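Long-range contacts in protein YibA (Escherichia coli, PDB 1OYZ), which is of unknown cellular function, possibly with an oxidoreductase activity, and folds into an all-helical chain that includes HEAT repeats: residues 206-214 / 231-241; 67-75 / 98-107. All coordinates share one frame; numbering follows the deposited sequence.

Contact 1: 206-214 / 231-241; sequences EEVRIEAII and ELKKNTVYDDI
One face of the Y238 ring receives the CD1 methyl of I210, a CH-pi contact 3.9 Å from the ring centroid and only 2° off the ring normal. With CG1 anti to the carbonyl carbon (chi1 -75°) and the chain extended at chi2, I210 delivers that methyl squarely over the ring. At the phenol end, E206 OE1 comes within 3.1 Å of Y238 OH. The other flat group, the R209 guanidinium, is met at its edge: NH2 (2.9 Å) and NH1 (3.2 Å) both donate to E231 OE1, which lies in the guanidinium plane, although they approach it from above the carboxylate plane, while NE is held by the carbonyl oxygen of L201. K234 NZ, also 2.9 Å from E231 OE1, completes a salt-bridge network. Were E231 an alanine, R209 and K234 would probably be left as neighbouring like charges without their shared counter-ion. Next to the salt bridge, I241 CD1 packs against I210 CG1 (4.2 Å) and I213 CG2. Helix 206-218 thus meets the end of helix 225-232 and the start of helix 239-248, packing consistent with a helical-repeat solenoid; I213 also reaches V227 and L228, while helix 173-186 flanks I214 through N184.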
loop_
_atom_site.group_PDB
_atom_site.type_symbol
_atom_site.label_atom_id
_atom_site.label_comp_id
_atom_site.label_asym_id
_atom_site.label_seq_id
_atom_site.Cartn_x
_atom_site.Cartn_y
_atom_site.Cartn_z
ATOM N N GLU A 206 5.470 -12.096 10.408
ATOM C CA GLU A 206 4.229 -12.122 11.215
ATOM C C GLU A 206 3.090 -11.388 10.529
ATOM O O GLU A 206 1.945 -11.848 10.532
ATOM C CB GLU A 206 4.434 -11.467 12.599
ATOM C CG GLU A 206 4.845 -9.967 12.532
ATOM C CD GLU A 206 4.248 -9.012 13.647
ATOM O OE1 GLU A 206 3.009 -8.983 13.873
ATOM O OE2 GLU A 206 5.034 -8.259 14.265
ATOM N N GLU A 207 3.393 -10.231 9.952
ATOM C CA GLU A 207 2.352 -9.447 9.288
ATOM C C GLU A 207 1.729 -10.201 8.132
ATOM O O GLU A 207 0.528 -10.090 7.878
ATOM C CB GLU A 207 2.921 -8.123 8.772
ATOM C CG GLU A 207 3.242 -7.114 9.862
ATOM C CD GLU A 207 3.741 -5.779 9.307
ATOM O OE1 GLU A 207 3.108 -5.213 8.382
ATOM O OE2 GLU A 207 4.769 -5.292 9.807
ATOM N N VAL A 208 2.556 -10.950 7.408
ATOM C CA VAL A 208 2.061 -11.729 6.273
ATOM C C VAL A 208 1.192 -12.902 6.792
ATOM O O VAL A 208 0.125 -13.161 6.261
ATOM C CB VAL A 208 3.246 -12.271 5.368
ATOM C CG1 VAL A 208 2.698 -13.194 4.297
ATOM C CG2 VAL A 208 3.969 -11.098 4.684
ATOM N N ARG A 209 1.642 -13.587 7.832
ATOM C CA ARG A 209 0.877 -14.712 8.379
ATOM C C ARG A 209 -0.504 -14.246 8.790
ATOM O O ARG A 209 -1.511 -14.942 8.592
ATOM C CB ARG A 209 1.572 -15.311 9.597
ATOM C CG ARG A 209 2.842 -16.091 9.328
ATOM C CD ARG A 209 3.406 -16.642 10.653
ATOM N NE ARG A 209 2.456 -17.562 11.266
ATOM C CZ ARG A 209 1.929 -17.443 12.490
ATOM N NH1 ARG A 209 2.242 -16.427 13.288
ATOM N NH2 ARG A 209 1.074 -18.363 12.920
ATOM N N ILE A 210 -0.569 -13.054 9.372
ATOM C CA ILE A 210 -1.868 -12.520 9.786
ATOM C C ILE A 210 -2.800 -12.306 8.616
ATOM O O ILE A 210 -3.964 -12.694 8.684
ATOM C CB ILE A 210 -1.711 -11.217 10.595
ATOM C CG1 ILE A 210 -1.223 -11.560 12.008
ATOM C CG2 ILE A 210 -3.033 -10.471 10.647
ATOM C CD1 ILE A 210 -0.584 -10.377 12.755
ATOM N N GLU A 211 -2.315 -11.700 7.526
ATOM C CA GLU A 211 -3.183 -11.505 6.360
ATOM C C GLU A 211 -3.628 -12.857 5.745
ATOM O O GLU A 211 -4.757 -12.987 5.242
ATOM C CB GLU A 211 -2.481 -10.650 5.282
ATOM C CG GLU A 211 -2.310 -9.114 5.637
ATOM C CD GLU A 211 -3.610 -8.322 5.649
ATOM O OE1 GLU A 211 -4.483 -8.687 4.824
ATOM O OE2 GLU A 211 -3.763 -7.308 6.434
ATOM N N ALA A 212 -2.737 -13.852 5.765
ATOM C CA ALA A 212 -3.061 -15.184 5.225
ATOM C C ALA A 212 -4.170 -15.800 6.087
ATOM O O ALA A 212 -5.151 -16.353 5.579
ATOM C CB ALA A 212 -1.808 -16.079 5.235
ATOM N N ILE A 213 -4.012 -15.683 7.396
ATOM C CA ILE A 213 -5.015 -16.194 8.317
ATOM C C ILE A 213 -6.368 -15.531 8.111
ATOM O O ILE A 213 -7.404 -16.213 8.039
ATOM C CB ILE A 213 -4.572 -15.995 9.779
ATOM C CG1 ILE A 213 -3.383 -16.923 10.065
ATOM C CG2 ILE A 213 -5.745 -16.283 10.724
ATOM C CD1 ILE A 213 -2.642 -16.630 11.309
ATOM N N ILE A 214 -6.395 -14.201 8.000
ATOM C CA ILE A 214 -7.705 -13.567 7.811
ATOM C C ILE A 214 -8.214 -13.911 6.411
ATOM O O ILE A 214 -9.402 -14.153 6.206
ATOM C CB ILE A 214 -7.676 -12.007 8.040
ATOM C CG1 ILE A 214 -7.562 -11.281 6.737
ATOM C CG2 ILE A 214 -6.517 -11.587 8.938
ATOM C CD1 ILE A 214 -8.899 -10.780 6.290
ATOM N N GLU A 231 -2.648 -19.917 17.522
ATOM C CA GLU A 231 -2.651 -18.492 17.785
ATOM C C GLU A 231 -3.619 -18.139 18.888
ATOM O O GLU A 231 -3.332 -17.271 19.718
ATOM C CB GLU A 231 -3.013 -17.732 16.514
ATOM C CG GLU A 231 -1.909 -17.786 15.510
ATOM C CD GLU A 231 -0.659 -17.108 16.010
ATOM O OE1 GLU A 231 0.447 -17.578 15.678
ATOM O OE2 GLU A 231 -0.782 -16.102 16.747
ATOM N N LEU A 232 -4.772 -18.800 18.909
ATOM C CA LEU A 232 -5.727 -18.483 19.954
ATOM C C LEU A 232 -5.245 -18.955 21.311
ATOM O O LEU A 232 -5.753 -18.499 22.317
ATOM C CB LEU A 232 -7.108 -19.086 19.638
ATOM C CG LEU A 232 -7.837 -18.520 18.411
ATOM C CD1 LEU A 232 -8.895 -19.511 17.914
ATOM C CD2 LEU A 232 -8.479 -17.173 18.784
ATOM N N LYS A 233 -4.250 -19.835 21.368
ATOM C CA LYS A 233 -3.808 -20.314 22.686
ATOM C C LYS A 233 -2.699 -19.487 23.318
ATOM O O LYS A 233 -2.256 -19.761 24.431
ATOM C CB LYS A 233 -3.374 -21.781 22.610
ATOM C CG LYS A 233 -4.521 -22.718 22.271
ATOM C CD LYS A 233 -4.053 -24.154 22.262
ATOM C CE LYS A 233 -5.223 -25.126 22.201
ATOM N NZ LYS A 233 -4.739 -26.511 22.507
ATOM N N LYS A 234 -2.257 -18.461 22.615
ATOM C CA LYS A 234 -1.204 -17.633 23.154
ATOM C C LYS A 234 -1.685 -16.769 24.319
ATOM O O LYS A 234 -2.883 -16.528 24.497
ATOM C CB LYS A 234 -0.610 -16.787 22.032
ATOM C CG LYS A 234 0.081 -17.667 20.981
ATOM C CD LYS A 234 0.715 -16.851 19.873
ATOM C CE LYS A 234 1.602 -17.705 18.989
ATOM N NZ LYS A 234 2.186 -16.885 17.886
ATOM N N ASN A 235 -0.728 -16.336 25.123
ATOM C CA ASN A 235 -0.983 -15.497 26.276
ATOM C C ASN A 235 -1.454 -14.124 25.774
ATOM O O ASN A 235 -2.368 -13.515 26.332
ATOM C CB ASN A 235 0.299 -15.362 27.080
ATOM C CG ASN A 235 0.032 -15.104 28.524
ATOM O OD1 ASN A 235 -0.468 -15.983 29.235
ATOM N ND2 ASN A 235 0.354 -13.893 28.987
ATOM N N THR A 236 -0.798 -13.652 24.721
ATOM C CA THR A 236 -1.135 -12.400 24.048
ATOM C C THR A 236 -1.679 -12.848 22.686
ATOM O O THR A 236 -0.956 -13.459 21.904
ATOM C CB THR A 236 0.121 -11.523 23.797
ATOM O OG1 THR A 236 0.753 -11.213 25.045
ATOM C CG2 THR A 236 -0.265 -10.251 23.074
ATOM N N VAL A 237 -2.942 -12.545 22.410
ATOM C CA VAL A 237 -3.595 -12.946 21.169
ATOM C C VAL A 237 -3.944 -11.730 20.313
ATOM O O VAL A 237 -4.256 -10.676 20.857
ATOM C CB VAL A 237 -4.912 -13.740 21.491
ATOM C CG1 VAL A 237 -5.677 -14.080 20.198
ATOM C CG2 VAL A 237 -4.574 -15.016 22.278
ATOM N N TYR A 238 -3.891 -11.884 18.982
ATOM C CA TYR A 238 -4.223 -10.807 18.032
ATOM C C TYR A 238 -5.725 -10.746 17.812
ATOM O O TYR A 238 -6.379 -11.771 17.549
ATOM C CB TYR A 238 -3.550 -11.042 16.675
ATOM C CG TYR A 238 -2.085 -10.672 16.646
ATOM C CD1 TYR A 238 -1.689 -9.330 16.651
ATOM C CD2 TYR A 238 -1.101 -11.650 16.650
ATOM C CE1 TYR A 238 -0.348 -8.975 16.669
ATOM C CE2 TYR A 238 0.264 -11.306 16.666
ATOM C CZ TYR A 238 0.627 -9.967 16.683
ATOM O OH TYR A 238 1.951 -9.618 16.759
ATOM N N ASP A 239 -6.267 -9.540 17.902
ATOM C CA ASP A 239 -7.682 -9.334 17.729
ATOM C C ASP A 239 -8.195 -9.870 16.408
ATOM O O ASP A 239 -9.282 -10.451 16.340
ATOM C CB ASP A 239 -7.983 -7.847 17.897
ATOM C CG ASP A 239 -7.996 -7.423 19.365
ATOM O OD1 ASP A 239 -7.432 -8.141 20.209
ATOM O OD2 ASP A 239 -8.574 -6.367 19.666
ATOM N N ASP A 240 -7.405 -9.669 15.364
ATOM C CA ASP A 240 -7.735 -10.165 14.035
ATOM C C ASP A 240 -7.857 -11.719 14.061
ATOM O O ASP A 240 -8.666 -12.282 13.342
ATOM C CB ASP A 240 -6.623 -9.779 13.026
ATOM C CG ASP A 240 -6.715 -8.311 12.524
ATOM O OD1 ASP A 240 -7.657 -7.983 11.786
ATOM O OD2 ASP A 240 -5.828 -7.492 12.854
ATOM N N ILE A 241 -7.048 -12.398 14.873
ATOM C CA ILE A 241 -7.097 -13.854 14.922
ATOM C C ILE A 241 -8.415 -14.297 15.527
ATOM O O ILE A 241 -9.101 -15.181 15.002
ATOM C CB ILE A 241 -5.861 -14.425 15.701
ATOM C CG1 ILE A 241 -4.742 -14.728 14.698
ATOM C CG2 ILE A 241 -6.201 -15.712 16.475
ATOM C CD1 ILE A 241 -4.419 -13.584 13.785
#

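Contact 2: 67-75 / 98-107; sequences NYIRRDIGA and MALNDKSACV
R71 reaches D102 in the turn between helices 88-101 and 105-121, passing M98 and V107 on the way. Its CB sits 3.9 Å from the CE methyl of the selenomethionine M98 and equally near V107 CG2. Further out, CD passes beside D102 OD2, and the bend at chi3 (-59°) turns the guanidinium edge toward the carboxylate. There the grip is side-on and bidentate: NE donates to D102 OD2 at 2.7 Å and NH2 to D102 OD1 at 2.8 Å, each carboxylate oxygen using its syn lone pair, with the two planes only 19° apart. NH1 turns back to the carbonyl oxygen of D65, and Y68 CA lies over one guanidinium face. Around this stem, M98 CE also touches A75 CB at 4.0 Å, and V107 CG2 lies 3.6 Å from Y68 O. D102 OD1 takes a further bond on its anti side from S104 N, closing an Asx turn, while S104 OG caps the next helix by accepting from V107 N at 3.1 Å. The chemistry implies that the buried D102 is probably held as a carboxylate, its charge balanced by R71, and that one acidic side chain both shapes the interhelical turn and ties it to helix 68-80.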
loop_
_atom_site.group_PDB
_atom_site.type_symbol
_atom_site.label_atom_id
_atom_site.label_comp_id
_atom_site.label_asym_id
_atom_site.label_seq_id
_atom_site.Cartn_x
_atom_site.Cartn_y
_atom_site.Cartn_z
ATOM N N ASN A 67 20.389 15.026 -12.675
ATOM C CA ASN A 67 20.400 14.619 -11.275
ATOM C C ASN A 67 19.114 13.843 -10.927
ATOM O O ASN A 67 18.012 14.378 -11.029
ATOM C CB ASN A 67 20.559 15.868 -10.409
ATOM C CG ASN A 67 20.565 15.574 -8.927
ATOM O OD1 ASN A 67 20.467 16.496 -8.125
ATOM N ND2 ASN A 67 20.680 14.312 -8.550
ATOM N N TYR A 68 19.269 12.596 -10.486
ATOM C CA TYR A 68 18.111 11.760 -10.188
ATOM C C TYR A 68 17.298 12.288 -9.023
ATOM O O TYR A 68 16.116 12.004 -8.907
ATOM C CB TYR A 68 18.535 10.289 -9.973
ATOM C CG TYR A 68 19.208 10.018 -8.667
ATOM C CD1 TYR A 68 20.486 10.511 -8.409
ATOM C CD2 TYR A 68 18.527 9.361 -7.639
ATOM C CE1 TYR A 68 21.055 10.373 -7.172
ATOM C CE2 TYR A 68 19.100 9.215 -6.390
ATOM C CZ TYR A 68 20.355 9.731 -6.161
ATOM O OH TYR A 68 20.902 9.665 -4.899
ATOM N N ILE A 69 17.925 13.085 -8.173
ATOM C CA ILE A 69 17.216 13.658 -7.042
ATOM C C ILE A 69 16.173 14.638 -7.575
ATOM O O ILE A 69 15.028 14.660 -7.122
ATOM C CB ILE A 69 18.196 14.355 -6.111
ATOM C CG1 ILE A 69 19.215 13.321 -5.626
ATOM C CG2 ILE A 69 17.460 15.019 -4.955
ATOM C CD1 ILE A 69 20.244 13.854 -4.659
ATOM N N ARG A 70 16.564 15.436 -8.560
ATOM C CA ARG A 70 15.620 16.363 -9.156
ATOM C C ARG A 70 14.536 15.625 -9.909
ATOM O O ARG A 70 13.383 16.053 -9.885
ATOM C CB ARG A 70 16.313 17.346 -10.100
ATOM C CG ARG A 70 17.017 18.479 -9.382
ATOM C CD ARG A 70 17.625 19.452 -10.394
ATOM N NE ARG A 70 17.953 20.741 -9.784
ATOM C CZ ARG A 70 18.454 21.773 -10.463
ATOM N NH1 ARG A 70 18.689 21.665 -11.770
ATOM N NH2 ARG A 70 18.700 22.923 -9.843
ATOM N N ARG A 71 14.884 14.526 -10.575
ATOM C CA ARG A 71 13.868 13.800 -11.332
ATOM C C ARG A 71 12.837 13.202 -10.387
ATOM O O ARG A 71 11.642 13.245 -10.642
ATOM C CB ARG A 71 14.497 12.685 -12.188
ATOM C CG ARG A 71 15.349 13.211 -13.362
ATOM C CD ARG A 71 15.461 12.223 -14.548
ATOM N NE ARG A 71 16.039 10.930 -14.193
ATOM C CZ ARG A 71 17.313 10.723 -13.868
ATOM N NH1 ARG A 71 18.202 11.723 -13.851
ATOM N NH2 ARG A 71 17.693 9.514 -13.494
ATOM N N ASP A 72 13.316 12.656 -9.284
ATOM C CA ASP A 72 12.452 12.050 -8.305
ATOM C C ASP A 72 11.489 13.112 -7.763
ATOM O O ASP A 72 10.270 12.940 -7.782
ATOM C CB ASP A 72 13.335 11.457 -7.215
ATOM C CG ASP A 72 12.555 10.711 -6.180
ATOM O OD1 ASP A 72 11.791 9.805 -6.530
ATOM O OD2 ASP A 72 12.717 11.026 -5.004
ATOM N N ILE A 73 12.052 14.223 -7.306
ATOM C CA ILE A 73 11.278 15.329 -6.785
ATOM C C ILE A 73 10.251 15.889 -7.801
ATOM O O ILE A 73 9.132 16.281 -7.436
ATOM C CB ILE A 73 12.228 16.461 -6.334
ATOM C CG1 ILE A 73 12.256 16.532 -4.810
ATOM C CG2 ILE A 73 11.829 17.773 -6.960
ATOM C CD1 ILE A 73 10.896 16.712 -4.135
ATOM N N GLY A 74 10.642 15.960 -9.062
ATOM C CA GLY A 74 9.718 16.447 -10.069
ATOM C C GLY A 74 8.536 15.512 -10.274
ATOM O O GLY A 74 7.385 15.951 -10.379
ATOM N N ALA A 75 8.831 14.218 -10.340
ATOM C CA ALA A 75 7.807 13.203 -10.522
ATOM C C ALA A 75 6.918 13.160 -9.278
ATOM O O ALA A 75 5.712 12.963 -9.385
ATOM C CB ALA A 75 8.453 11.853 -10.760
HETATM N N MSE A 98 8.768 7.444 -17.197
HETATM C CA MSE A 98 9.810 7.342 -16.165
HETATM C C MSE A 98 9.641 6.057 -15.351
HETATM O O MSE A 98 10.611 5.371 -15.025
HETATM C CB MSE A 98 9.740 8.537 -15.209
HETATM C CG MSE A 98 9.910 9.867 -15.917
HETATM SE SE MSE A 98 9.462 11.413 -14.763
HETATM C CE MSE A 98 11.131 11.433 -13.737
ATOM N N ALA A 99 8.402 5.755 -15.003
ATOM C CA ALA A 99 8.123 4.560 -14.228
ATOM C C ALA A 99 8.702 3.331 -14.920
ATOM O O ALA A 99 9.103 2.356 -14.261
ATOM C CB ALA A 99 6.611 4.379 -14.066
ATOM N N LEU A 100 8.751 3.372 -16.248
ATOM C CA LEU A 100 9.226 2.223 -16.996
ATOM C C LEU A 100 10.688 2.270 -17.463
ATOM O O LEU A 100 11.346 1.224 -17.522
ATOM C CB LEU A 100 8.311 2.008 -18.209
ATOM C CG LEU A 100 6.816 1.762 -17.925
ATOM C CD1 LEU A 100 6.022 1.990 -19.173
ATOM C CD2 LEU A 100 6.587 0.349 -17.388
ATOM N N ASN A 101 11.189 3.478 -17.744
ATOM C CA ASN A 101 12.532 3.676 -18.284
ATOM C C ASN A 101 13.557 4.462 -17.503
ATOM O O ASN A 101 14.710 4.543 -17.955
ATOM C CB ASN A 101 12.425 4.327 -19.656
ATOM C CG ASN A 101 11.506 3.570 -20.569
ATOM O OD1 ASN A 101 11.739 2.398 -20.864
ATOM N ND2 ASN A 101 10.435 4.216 -21.004
ATOM N N ASP A 102 13.204 5.046 -16.354
ATOM C CA ASP A 102 14.238 5.808 -15.667
ATOM C C ASP A 102 15.328 4.907 -15.134
ATOM O O ASP A 102 15.062 3.857 -14.541
ATOM C CB ASP A 102 13.685 6.660 -14.518
ATOM C CG ASP A 102 14.569 7.851 -14.222
ATOM O OD1 ASP A 102 15.605 7.694 -13.534
ATOM O OD2 ASP A 102 14.247 8.956 -14.708
ATOM N N LYS A 103 16.563 5.335 -15.344
ATOM C CA LYS A 103 17.707 4.584 -14.883
ATOM C C LYS A 103 17.822 4.494 -13.373
ATOM O O LYS A 103 18.604 3.700 -12.870
ATOM C CB LYS A 103 18.993 5.171 -15.459
ATOM C CG LYS A 103 19.212 4.865 -16.943
ATOM C CD LYS A 103 20.725 4.737 -17.237
ATOM C CE LYS A 103 21.027 4.275 -18.673
ATOM N NZ LYS A 103 22.478 3.986 -18.884
ATOM N N SER A 104 17.067 5.300 -12.639
ATOM C CA SER A 104 17.139 5.234 -11.185
ATOM C C SER A 104 15.908 4.493 -10.656
ATOM O O SER A 104 14.781 4.857 -10.966
ATOM C CB SER A 104 17.201 6.643 -10.584
ATOM O OG SER A 104 16.671 6.653 -9.266
ATOM N N ALA A 105 16.129 3.450 -9.864
ATOM C CA ALA A 105 15.021 2.703 -9.331
ATOM C C ALA A 105 14.207 3.636 -8.411
ATOM O O ALA A 105 12.971 3.540 -8.356
ATOM C CB ALA A 105 15.532 1.451 -8.577
ATOM N N CYS A 106 14.878 4.551 -7.709
ATOM C CA CYS A 106 14.162 5.495 -6.841
ATOM C C CYS A 106 13.154 6.261 -7.663
ATOM O O CYS A 106 11.967 6.325 -7.317
ATOM C CB CYS A 106 15.123 6.477 -6.176
ATOM S SG CYS A 106 16.082 5.668 -4.933
ATOM N N VAL A 107 13.626 6.841 -8.765
ATOM C CA VAL A 107 12.739 7.568 -9.645
ATOM C C VAL A 107 11.579 6.708 -10.134
ATOM O O VAL A 107 10.424 7.143 -10.089
ATOM C CB VAL A 107 13.492 8.156 -10.886
ATOM C CG1 VAL A 107 12.512 8.831 -11.832
ATOM C CG2 VAL A 107 14.543 9.166 -10.432
#

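Overall arrangement
Contacts 1 and 2 apply one principle at two distant places in an elongated helical chain: a helix near its start meets both the end of a second helix and the start of a third, and an arginine-carboxylate bridge flanks apolar packing. The details differ, since in contact 1 both bridging arginine nitrogens go to one carboxylate oxygen, whereas in contact 2 one goes to each. All of contact 2 comes earlier in the sequence than contact 1, and the middle of the molecule lies between them, about 20 Å from the centre of each. Their own centres are about 39 Å apart and their nearest atoms about 21 Å, so they do not touch. Such repeated helix packing is consistent with a HEAT-type alpha-solenoid.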